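Local coordinates for protein putative carbohydrate-active enzyme (Uncultured organism, PDB 5WH8) that probably hydrolyses O-glycosidic bonds of cellulose through its family 5 glycoside hydrolase domain, one piece of a longer multi-modular cellulase, at residues A[101-105]-A[140-144]; A[155-160]-A[182-186]; A[194-198]-A[228-232]. One frame throughout, in Å; residues are numbered along the deposited sequence.

The three contacts follow one another along the chain of a TIM barrel. Interaction 1 lies in the core, where adjacent parallel strands of the barrel wall meet through backbone hydrogen bonds. Interactions 2 and 3 lie further out, their centres about 17 and 20 Å from the centre of the chain, and neither has a direct hydrogen bond between its segments. Interaction 2 is buried and packs the start of helix 157-172 on the chain leaving strand 180-182; interaction 3 joins two loops and is partly open to solvent. These two touch each other: Trp157 NE1 bonds Asp197 O, and Ala194 packs on Trp157 and Thr184. Interaction 1 touches neither.

Interaction 1: A[101-105]-A[140-144]; sequences GIYCI and KHVLY. With EDO (1,2-ethanediol), chain B.
Tyr103 and His141 come together where their two strands begin, their CB-CG bonds diverging widely. His141 O accepts a hydrogen bond from Cys104 N (2.9 Å, N-H...O angle 159°). The same oxygen takes a CA-H...O contact from Tyr103 CA at 3.3 Å. The His141 imidazole reaches back to the residue just before the other strand: with CG lying between the backbone N and the carbonyl carbon (chi1 70°), its CD2 edge comes within 3.3 Å of Ile102 O, close to the ring plane. The same CD2 lies 4.0 Å from Cys104 CB, while Val142 CG1 covers one ring face near the rim. NE2 bonds Val94 O of helix 83-100, which fixes the rotation of the ring. These strands, 103-109 and 142-145, are neighbours in the eight-stranded parallel wall of the TIM barrel, joined by helix 122-135 in a beta-alpha-beta unit; their short segments run 23° from parallel. Cys104 pairs with Val142 on one face of the sheet, and Ile105 with Leu143 on the other. Leu143 N returns the backbone bonding to Cys104 O, 2.9 Å away. On the Leu143 face, CD1 of that leucine meets Tyr103 CB at 4.1 Å, an aliphatic contact beside the phenol rather than a ring stack. Ile105 CG1 lies alongside Leu143 CB at 4.3 Å. The Tyr103 ring, its CG anti to the carbonyl carbon, runs beside residues 140-141, with Lys140 O near its plane at the edge; its hydroxyl bonds Gly12 O. O2 of a bound 1,2-ethanediol, probably from the crystallisation liquor, also lies at the ring edge near its plane; the diol donates from O2 to Lys140 O and from O1 to Val142 O, bridging these two carbonyls.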
ATOM      1  N   GLY A 101      13.407   4.608  -8.455  1.00 11.18           N
ATOM      2  CA  GLY A 101      13.924   3.675  -7.467  1.00 10.81           C
ATOM      3  C   GLY A 101      13.112   3.613  -6.185  1.00 11.25           C
ATOM      4  O   GLY A 101      13.694   3.519  -5.101  1.00 10.21           O
ATOM      5  N   ILE A 102      11.784   3.677  -6.286  1.00  9.61           N
ATOM      6  CA  ILE A 102      10.930   3.412  -5.121  1.00 10.19           C
ATOM      7  C   ILE A 102      10.020   2.216  -5.334  1.00 10.24           C
ATOM      8  O   ILE A 102       9.693   1.840  -6.476  1.00 11.25           O
ATOM      9  CB  ILE A 102      10.043   4.620  -4.725  1.00 10.52           C
ATOM     10  CG1 ILE A 102       9.162   5.101  -5.878  1.00 10.06           C
ATOM     11  CG2 ILE A 102      10.941   5.766  -4.175  1.00 11.20           C
ATOM     12  CD1 ILE A 102       8.044   6.043  -5.400  1.00 13.69           C
ATOM     13  N   TYR A 103       9.606   1.629  -4.228  1.00  9.57           N
ATOM     14  CA  TYR A 103       8.711   0.477  -4.261  1.00  8.95           C
ATOM     15  C   TYR A 103       7.298   0.941  -4.670  1.00  9.76           C
ATOM     16  O   TYR A 103       6.911   2.105  -4.480  1.00  8.95           O
ATOM     17  CB  TYR A 103       8.738  -0.261  -2.893  1.00  8.83           C
ATOM     18  CG  TYR A 103      10.097  -0.869  -2.643  1.00  8.89           C
ATOM     19  CD1 TYR A 103      10.431  -2.106  -3.193  1.00  8.86           C
ATOM     20  CD2 TYR A 103      11.089  -0.163  -1.962  1.00 10.61           C
ATOM     21  CE1 TYR A 103      11.689  -2.632  -3.041  1.00 11.58           C
ATOM     22  CE2 TYR A 103      12.346  -0.695  -1.792  1.00  9.54           C
ATOM     23  CZ  TYR A 103      12.634  -1.926  -2.337  1.00  9.82           C
ATOM     24  OH  TYR A 103      13.911  -2.414  -2.176  1.00 11.36           O
ATOM     25  N   CYS A 104       6.539   0.025  -5.269  1.00  7.25           N
ATOM     26  CA  CYS A 104       5.220   0.347  -5.802  1.00  7.64           C
ATOM     27  C   CYS A 104       4.231  -0.732  -5.420  1.00 10.03           C
ATOM     28  O   CYS A 104       4.410  -1.886  -5.811  1.00 11.93           O
ATOM     29  CB  CYS A 104       5.279   0.499  -7.320  1.00 11.26           C
ATOM     30  SG  CYS A 104       3.730   0.962  -8.102  1.00 14.16           S
ATOM     31  N   ILE A 105       3.180  -0.348  -4.698  1.00  9.23           N
ATOM     32  CA  ILE A 105       2.087  -1.274  -4.390  1.00  7.19           C
ATOM     33  C   ILE A 105       0.990  -1.112  -5.422  1.00  9.16           C
ATOM     34  O   ILE A 105       0.466   0.002  -5.601  1.00 10.19           O
ATOM     35  CB  ILE A 105       1.478  -1.044  -2.999  1.00  9.65           C
ATOM     36  CG1 ILE A 105       2.524  -1.211  -1.904  1.00 10.02           C
ATOM     37  CG2 ILE A 105       0.350  -2.027  -2.755  1.00 10.21           C
ATOM     38  CD1 ILE A 105       2.042  -0.810  -0.509  1.00 11.51           C
ATOM     39  N   LYS A 140      11.484  -5.858  -9.758  1.00 14.05           N
ATOM     40  CA  LYS A 140      11.869  -6.151  -8.376  1.00 12.47           C
ATOM     41  C   LYS A 140      11.132  -5.287  -7.372  1.00 11.15           C
ATOM     42  O   LYS A 140      11.087  -5.624  -6.196  1.00 14.09           O
ATOM     43  CB  LYS A 140      13.372  -5.914  -8.148  1.00 19.21           C
ATOM     44  CG  LYS A 140      14.304  -6.986  -8.663  1.00 34.27           C
ATOM     45  CD  LYS A 140      15.700  -6.691  -8.103  1.00 33.46           C
ATOM     46  CE  LYS A 140      16.722  -7.722  -8.512  1.00 34.17           C
ATOM     47  NZ  LYS A 140      18.003  -7.432  -7.826  1.00 36.75           N
ATOM     48  N   HIS A 141      10.586  -4.160  -7.831  1.00 11.33           N
ATOM     49  CA  HIS A 141      10.105  -3.136  -6.906  1.00 12.70           C
ATOM     50  C   HIS A 141       8.604  -3.168  -6.621  1.00 10.67           C
ATOM     51  O   HIS A 141       8.126  -2.378  -5.795  1.00 10.91           O
ATOM     52  CB  HIS A 141      10.468  -1.751  -7.431  1.00 10.39           C
ATOM     53  CG  HIS A 141       9.714  -1.341  -8.652  1.00 10.54           C
ATOM     54  ND1 HIS A 141       9.755  -2.059  -9.837  1.00 13.96           N
ATOM     55  CD2 HIS A 141       8.922  -0.268  -8.892  1.00 11.04           C
ATOM     56  CE1 HIS A 141       9.004  -1.451 -10.736  1.00 15.72           C
ATOM     57  NE2 HIS A 141       8.496  -0.356 -10.191  1.00 12.85           N
ATOM     58  N   VAL A 142       7.849  -4.049  -7.282  1.00 10.93           N
ATOM     59  CA  VAL A 142       6.402  -4.116  -7.061  1.00 11.00           C
ATOM     60  C   VAL A 142       5.998  -5.059  -5.915  1.00  9.05           C
ATOM     61  O   VAL A 142       6.659  -6.066  -5.624  1.00 10.49           O
ATOM     62  CB  VAL A 142       5.626  -4.558  -8.334  1.00 12.09           C
ATOM     63  CG1 VAL A 142       5.782  -3.526  -9.450  1.00 15.88           C
ATOM     64  CG2 VAL A 142       6.053  -5.947  -8.818  1.00 13.73           C
ATOM     65  N   LEU A 143       4.903  -4.695  -5.253  1.00  9.14           N
ATOM     66  CA  LEU A 143       4.222  -5.558  -4.279  1.00  9.10           C
ATOM     67  C   LEU A 143       2.763  -5.639  -4.704  1.00  8.27           C
ATOM     68  O   LEU A 143       2.227  -4.658  -5.210  1.00  9.79           O
ATOM     69  CB  LEU A 143       4.309  -5.028  -2.842  1.00 10.28           C
ATOM     70  CG  LEU A 143       5.710  -4.930  -2.224  1.00 10.58           C
ATOM     71  CD1 LEU A 143       6.372  -3.636  -2.651  1.00 11.25           C
ATOM     72  CD2 LEU A 143       5.665  -4.982  -0.706  1.00 10.42           C
ATOM     73  N   TYR A 144       2.119  -6.786  -4.489  1.00  9.75           N
ATOM     74  CA  TYR A 144       0.749  -7.022  -4.959  1.00  7.48           C
ATOM     75  C   TYR A 144      -0.248  -7.048  -3.785  1.00  9.62           C
ATOM     76  O   TYR A 144      -0.250  -7.981  -2.974  1.00  9.93           O
ATOM     77  CB  TYR A 144       0.702  -8.356  -5.754  1.00  9.56           C
ATOM     78  CG  TYR A 144       1.641  -8.443  -6.970  1.00  9.78           C
ATOM     79  CD1 TYR A 144       1.810  -7.358  -7.840  1.00 10.86           C
ATOM     80  CD2 TYR A 144       2.318  -9.630  -7.262  1.00 12.19           C
ATOM     81  CE1 TYR A 144       2.627  -7.468  -8.960  1.00 13.42           C
ATOM     82  CE2 TYR A 144       3.141  -9.737  -8.349  1.00 11.53           C
ATOM     83  CZ  TYR A 144       3.299  -8.652  -9.199  1.00 12.08           C
ATOM     84  OH  TYR A 144       4.102  -8.771 -10.313  1.00 13.31           O
TER
HETATM   85  C1  EDO B 401       9.033  -7.566  -3.747  1.00 14.78           C
HETATM   86  O1  EDO B 401       7.634  -7.786  -3.814  1.00 14.44           O
HETATM   87  C2  EDO B 401       9.292  -6.107  -3.433  1.00 12.99           C
HETATM   88  O2  EDO B 401      10.690  -5.886  -3.531  1.00 14.42           O

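Interaction 2: A[155-160]-A[182-186]; sequences VKWADV and CGTPT. With EDO (1,2-ethanediol), chain H.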
ATOM      1  N   VAL A 155     -18.690 -11.112   5.710  1.00 19.01           N
ATOM      2  CA  VAL A 155     -17.373 -11.371   5.135  1.00 15.22           C
ATOM      3  C   VAL A 155     -16.382 -11.754   6.227  1.00 15.89           C
ATOM      4  O   VAL A 155     -15.844 -10.892   6.915  1.00 17.00           O
ATOM      5  CB  VAL A 155     -16.867 -10.143   4.352  1.00 13.88           C
ATOM      6  CG1 VAL A 155     -15.511 -10.412   3.732  1.00 14.54           C
ATOM      7  CG2 VAL A 155     -17.875  -9.809   3.247  1.00 17.40           C
ATOM      8  N   LYS A 156     -16.176 -13.065   6.379  1.00 13.86           N
ATOM      9  CA  LYS A 156     -15.298 -13.615   7.405  1.00 12.76           C
ATOM     10  C   LYS A 156     -13.937 -13.958   6.826  1.00 12.88           C
ATOM     11  O   LYS A 156     -13.742 -13.954   5.603  1.00 11.74           O
ATOM     12  CB  LYS A 156     -15.911 -14.874   8.032  1.00 15.94           C
ATOM     13  CG  LYS A 156     -17.332 -14.729   8.540  1.00 22.26           C
ATOM     14  CD  LYS A 156     -17.402 -13.704   9.646  1.00 27.67           C
ATOM     15  CE  LYS A 156     -18.752 -13.703  10.348  1.00 46.58           C
ATOM     16  NZ  LYS A 156     -18.932 -12.469  11.165  1.00 46.33           N
ATOM     17  N   TRP A 157     -12.983 -14.271   7.697  1.00 10.86           N
ATOM     18  CA  TRP A 157     -11.664 -14.666   7.218  1.00 11.52           C
ATOM     19  C   TRP A 157     -11.766 -15.880   6.256  1.00 13.04           C
ATOM     20  O   TRP A 157     -11.098 -15.906   5.225  1.00 11.47           O
ATOM     21  CB  TRP A 157     -10.691 -14.957   8.388  1.00 14.26           C
ATOM     22  CG  TRP A 157      -9.425 -15.553   7.901  1.00 10.07           C
ATOM     23  CD1 TRP A 157      -8.929 -16.783   8.218  1.00 11.55           C
ATOM     24  CD2 TRP A 157      -8.495 -14.979   6.955  1.00 11.18           C
ATOM     25  NE1 TRP A 157      -7.760 -17.010   7.536  1.00 13.90           N
ATOM     26  CE2 TRP A 157      -7.468 -15.916   6.760  1.00 11.70           C
ATOM     27  CE3 TRP A 157      -8.441 -13.763   6.266  1.00 12.19           C
ATOM     28  CZ2 TRP A 157      -6.394 -15.688   5.885  1.00 11.71           C
ATOM     29  CZ3 TRP A 157      -7.372 -13.524   5.406  1.00 11.66           C
ATOM     30  CH2 TRP A 157      -6.370 -14.494   5.209  1.00 11.11           C
ATOM     31  N   ALA A 158     -12.632 -16.848   6.540  1.00 13.50           N
ATOM     32  CA  ALA A 158     -12.830 -17.969   5.615  1.00 13.85           C
ATOM     33  C   ALA A 158     -13.125 -17.516   4.185  1.00 10.65           C
ATOM     34  O   ALA A 158     -12.599 -18.091   3.234  1.00 13.69           O
ATOM     35  CB  ALA A 158     -13.958 -18.876   6.110  1.00 19.62           C
ATOM     36  N   ASP A 159     -13.936 -16.472   4.032  1.00 14.00           N
ATOM     37  CA  ASP A 159     -14.281 -15.952   2.718  1.00 12.09           C
ATOM     38  C   ASP A 159     -13.104 -15.224   2.058  1.00 11.56           C
ATOM     39  O   ASP A 159     -12.853 -15.375   0.846  1.00 11.72           O
ATOM     40  CB  ASP A 159     -15.477 -15.024   2.832  1.00 13.76           C
ATOM     41  CG  ASP A 159     -16.654 -15.698   3.498  1.00 17.07           C
ATOM     42  OD1 ASP A 159     -17.181 -16.663   2.898  1.00 19.30           O
ATOM     43  OD2 ASP A 159     -17.004 -15.313   4.630  1.00 17.23           O
ATOM     44  N   VAL A 160     -12.372 -14.434   2.834  1.00 11.10           N
ATOM     45  CA  VAL A 160     -11.188 -13.783   2.282  1.00 12.08           C
ATOM     46  C   VAL A 160     -10.114 -14.813   1.898  1.00 12.34           C
ATOM     47  O   VAL A 160      -9.430 -14.668   0.883  1.00 12.66           O
ATOM     48  CB  VAL A 160     -10.594 -12.742   3.288  1.00  9.40           C
ATOM     49  CG1 VAL A 160      -9.352 -12.052   2.718  1.00 11.85           C
ATOM     50  CG2 VAL A 160     -11.649 -11.707   3.658  1.00 15.38           C
ATOM     51  N   CYS A 182      -2.228  -9.464   1.772  1.00  9.32           N
ATOM     52  CA  CYS A 182      -3.608  -9.933   1.809  1.00 10.41           C
ATOM     53  C   CYS A 182      -4.445  -9.208   2.839  1.00 10.90           C
ATOM     54  O   CYS A 182      -4.106  -9.221   4.027  1.00 10.07           O
ATOM     55  CB  CYS A 182      -3.640 -11.435   2.126  1.00 13.24           C
ATOM     56  SG  CYS A 182      -5.320 -12.174   2.050  1.00 12.97           S
ATOM     57  N   GLY A 183      -5.550  -8.596   2.393  1.00 11.45           N
ATOM     58  CA  GLY A 183      -6.465  -7.887   3.264  1.00 11.10           C
ATOM     59  C   GLY A 183      -7.127  -8.808   4.271  1.00  8.73           C
ATOM     60  O   GLY A 183      -7.103 -10.037   4.108  1.00  9.82           O
ATOM     61  N   THR A 184      -7.687  -8.210   5.321  1.00 11.06           N
ATOM     62  CA  THR A 184      -8.313  -8.978   6.398  1.00 10.12           C
ATOM     63  C   THR A 184      -9.701  -8.406   6.698  1.00  8.65           C
ATOM     64  O   THR A 184     -10.043  -7.308   6.229  1.00  9.16           O
ATOM     65  CB  THR A 184      -7.411  -9.000   7.656  1.00 11.01           C
ATOM     66  OG1 THR A 184      -7.065  -7.670   8.059  1.00 13.13           O
ATOM     67  CG2 THR A 184      -6.117  -9.809   7.366  1.00 11.63           C
ATOM     68  N   PRO A 185     -10.553  -9.182   7.393  1.00 11.26           N
ATOM     69  CA  PRO A 185     -11.931  -8.709   7.622  1.00 10.37           C
ATOM     70  C   PRO A 185     -12.050  -7.433   8.468  1.00  8.64           C
ATOM     71  O   PRO A 185     -11.104  -6.987   9.127  1.00 10.03           O
ATOM     72  CB  PRO A 185     -12.592  -9.899   8.346  1.00 13.01           C
ATOM     73  CG  PRO A 185     -11.785 -11.088   7.942  1.00 12.26           C
ATOM     74  CD  PRO A 185     -10.360 -10.581   7.832  1.00 11.15           C
ATOM     75  N   THR A 186     -13.251  -6.859   8.421  1.00 11.01           N
ATOM     76  CA  THR A 186     -13.607  -5.627   9.124  1.00 13.07           C
ATOM     77  C   THR A 186     -12.641  -4.474   8.737  1.00 10.57           C
ATOM     78  O   THR A 186     -11.997  -3.824   9.566  1.00 12.03           O
ATOM     79  CB  THR A 186     -13.664  -5.851  10.652  1.00 13.81           C
ATOM     80  OG1 THR A 186     -14.436  -7.032  10.943  1.00 15.02           O
ATOM     81  CG2 THR A 186     -14.319  -4.663  11.333  1.00 13.12           C
TER
HETATM   82  C1  EDO H 407     -18.597 -18.628   5.936  1.00 42.54           C
HETATM   83  O1  EDO H 407     -17.792 -17.486   6.255  1.00 35.80           O
HETATM   84  C2  EDO H 407     -19.823 -18.242   5.116  1.00 34.38           C
HETATM   85  O2  EDO H 407     -19.478 -17.466   3.966  1.00 25.90           O
HETATM   86  O   HOH W   1     -15.558  -8.179   7.079  1.00 13.42           O
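At the N-terminus of helix 157-172, Trp157 and Val160 pack on the chain that leaves barrel strand 180-182 and enters helix 185-188. Pro185 is the centre of the contact: its CG lies 3.4 Å from Trp157 N, and its CD meets CE3 of the indole at 4.0 Å, the two side chains crossing obliquely. The Trp157 chi1 of 171° sets CG opposite the backbone N and sends the six-membered ring edge-on to residues 182-183. There Cys182 SG stands 4.1 Å from CH2, a sulfur-aromatic contact at the ring edge, and Gly183 O lies in the ring plane, 3.7 Å from CZ3. Val160 CG1 comes within 3.3 Å of this same buried oxygen. The indole NE1 bonds Asp197 O. The two segments are also linked by one water, which donates to Val155 O and accepts from Thr186 N. Lys156 occupies the N-cap position, and its N bonds the anti lone pair of Asp159 OD2 at 3.0 Å. An N3 carboxylate accepting the N-cap NH is one half of a capping box, seen here at the start of an outer helix of a TIM barrel.

Interaction 3: A[194-198]-A[228-232]; sequences AAQDP and NKGLA. With EDO (1,2-ethanediol), chain C.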
ATOM      1  N   ALA A 194      -7.256 -13.855  11.012  1.00 10.84           N
ATOM      2  CA  ALA A 194      -6.467 -14.485   9.974  1.00 10.10           C
ATOM      3  C   ALA A 194      -5.381 -15.400  10.571  1.00 14.16           C
ATOM      4  O   ALA A 194      -5.068 -16.466  10.020  1.00 14.35           O
ATOM      5  CB  ALA A 194      -5.849 -13.424   9.076  1.00 11.44           C
ATOM      6  N   ALA A 195      -4.829 -14.976  11.697  1.00 11.72           N
ATOM      7  CA  ALA A 195      -3.746 -15.707  12.367  1.00 12.39           C
ATOM      8  C   ALA A 195      -4.196 -17.070  12.884  1.00 16.43           C
ATOM      9  O   ALA A 195      -3.345 -17.912  13.195  1.00 17.62           O
ATOM     10  CB  ALA A 195      -3.206 -14.901  13.501  1.00 13.26           C
ATOM     11  N   GLN A 196      -5.505 -17.282  13.000  1.00 16.07           N
ATOM     12  CA  GLN A 196      -6.031 -18.582  13.458  1.00 16.36           C
ATOM     13  C   GLN A 196      -5.991 -19.643  12.347  1.00 21.96           C
ATOM     14  O   GLN A 196      -6.036 -20.843  12.629  1.00 20.36           O
ATOM     15  CB  GLN A 196      -7.470 -18.448  13.986  1.00 17.02           C
ATOM     16  CG  GLN A 196      -7.680 -17.331  15.003  1.00 19.29           C
ATOM     17  CD  GLN A 196      -6.812 -17.476  16.253  1.00 29.86           C
ATOM     18  OE1 GLN A 196      -6.741 -18.549  16.857  1.00 32.45           O
ATOM     19  NE2 GLN A 196      -6.154 -16.389  16.652  1.00 22.38           N
ATOM     20  N   ASP A 197      -5.893 -19.205  11.091  1.00 15.18           N
ATOM     21  CA  ASP A 197      -5.910 -20.105   9.944  1.00 18.12           C
ATOM     22  C   ASP A 197      -5.188 -19.441   8.778  1.00 14.74           C
ATOM     23  O   ASP A 197      -5.812 -19.087   7.793  1.00 14.42           O
ATOM     24  CB  ASP A 197      -7.356 -20.442   9.565  1.00 16.46           C
ATOM     25  CG  ASP A 197      -7.466 -21.539   8.509  1.00 21.59           C
ATOM     26  OD1 ASP A 197      -6.499 -22.301   8.283  1.00 22.92           O
ATOM     27  OD2 ASP A 197      -8.555 -21.648   7.911  1.00 27.10           O
ATOM     28  N   PRO A 198      -3.860 -19.254   8.893  1.00 14.88           N
ATOM     29  CA  PRO A 198      -3.158 -18.484   7.858  1.00 15.71           C
ATOM     30  C   PRO A 198      -3.032 -19.190   6.519  1.00 16.31           C
ATOM     31  O   PRO A 198      -3.170 -20.419   6.421  1.00 16.24           O
ATOM     32  CB  PRO A 198      -1.767 -18.240   8.466  1.00 18.24           C
ATOM     33  CG  PRO A 198      -1.629 -19.187   9.577  1.00 20.84           C
ATOM     34  CD  PRO A 198      -3.003 -19.588  10.038  1.00 16.24           C
ATOM     35  N   ASN A 228       2.275 -12.263  17.390  1.00 10.87           N
ATOM     36  CA  ASN A 228       2.693 -13.338  18.282  1.00 10.48           C
ATOM     37  C   ASN A 228       2.429 -14.714  17.692  1.00 13.79           C
ATOM     38  O   ASN A 228       3.161 -15.682  17.994  1.00 13.57           O
ATOM     39  CB  ASN A 228       2.001 -13.183  19.640  1.00 12.18           C
ATOM     40  CG  ASN A 228       2.541 -12.003  20.441  1.00 12.58           C
ATOM     41  OD1 ASN A 228       3.652 -11.496  20.193  1.00 14.23           O
ATOM     42  ND2 ASN A 228       1.780 -11.571  21.416  1.00 11.88           N
ATOM     43  N   LYS A 229       1.423 -14.812  16.828  1.00 11.92           N
ATOM     44  CA  LYS A 229       1.116 -16.047  16.113  1.00 11.82           C
ATOM     45  C   LYS A 229       1.871 -16.206  14.770  1.00 14.95           C
ATOM     46  O   LYS A 229       1.607 -17.144  14.013  1.00 18.19           O
ATOM     47  CB  LYS A 229      -0.389 -16.136  15.881  1.00 15.83           C
ATOM     48  CG  LYS A 229      -1.152 -16.323  17.206  1.00 19.86           C
ATOM     49  CD  LYS A 229      -2.624 -16.580  16.998  1.00 30.58           C
ATOM     50  CE  LYS A 229      -2.884 -17.952  16.378  1.00 38.64           C
ATOM     51  NZ  LYS A 229      -2.420 -19.077  17.238  1.00 45.65           N
ATOM     52  N   GLY A 230       2.781 -15.277  14.485  1.00 10.83           N
ATOM     53  CA  GLY A 230       3.729 -15.423  13.392  1.00 12.94           C
ATOM     54  C   GLY A 230       3.432 -14.717  12.088  1.00 15.42           C
ATOM     55  O   GLY A 230       4.120 -15.010  11.103  1.00 13.95           O
ATOM     56  N   LEU A 231       2.450 -13.810  12.053  1.00 13.38           N
ATOM     57  CA  LEU A 231       2.134 -13.077  10.806  1.00 11.42           C
ATOM     58  C   LEU A 231       2.965 -11.796  10.655  1.00 11.40           C
ATOM     59  O   LEU A 231       3.248 -11.094  11.619  1.00 12.09           O
ATOM     60  CB  LEU A 231       0.649 -12.702  10.728  1.00 11.66           C
ATOM     61  CG  LEU A 231      -0.386 -13.819  10.826  1.00 15.20           C
ATOM     62  CD1 LEU A 231      -1.726 -13.363  10.327  1.00 13.49           C
ATOM     63  CD2 LEU A 231       0.060 -15.057  10.082  1.00 19.02           C
ATOM     64  N   ALA A 232       3.357 -11.526   9.417  1.00 11.17           N
ATOM     65  CA  ALA A 232       4.036 -10.286   9.043  1.00 10.29           C
ATOM     66  C   ALA A 232       2.969  -9.293   8.600  1.00  9.76           C
ATOM     67  O   ALA A 232       2.192  -9.606   7.692  1.00 12.55           O
ATOM     68  CB  ALA A 232       5.032 -10.540   7.923  1.00 11.66           C
TER
HETATM   69  C1  EDO C 402       4.564 -15.056   7.957  1.00 21.23           C
HETATM   70  O1  EDO C 402       5.623 -14.813   7.023  1.00 25.33           O
HETATM   71  C2  EDO C 402       3.235 -14.794   7.266  1.00 21.83           C
HETATM   72  O2  EDO C 402       2.970 -13.384   7.224  1.00 13.37           O
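Ala195 and Leu231 bring together two loops of the TIM barrel, one running from helix 191-194 to strand 204-211 and the other from helix 217-228 to strand 233-239. The first forms a type I turn from Ala194 to Asp197; the second opens with the Schellman motif that ends helix 217-228, Gly230, at positive phi, being its C-prime residue. The apolar contacts centre on Leu231, whose two methyl branches divide the work. CD1 lies against Ala195, 3.7 Å from CA and 3.8 Å from CB, with Ala194 CB a little further off. CD2 meets Pro198 CB at 4.0 Å. Tyr206 of strand 204-211 also touches Leu231, Ala194 and Pro198, tying the loops to the barrel wall. The aliphatic part of Lys229 supplies the outer, exposed side: its CB sits 3.9 Å from Ala195 CB, and bends at chi3 and chi4 (69° and 62°) curl the chain back over the turn. Here Gln196 crosses it at about a right angle, with NE2 3.6 Å from Lys229 CD; that amide is hydrogen-bonded to Asp192 O. The closest approach is of polar atom to carbon: Lys229 CE lies 3.2 Å from Ala195 O.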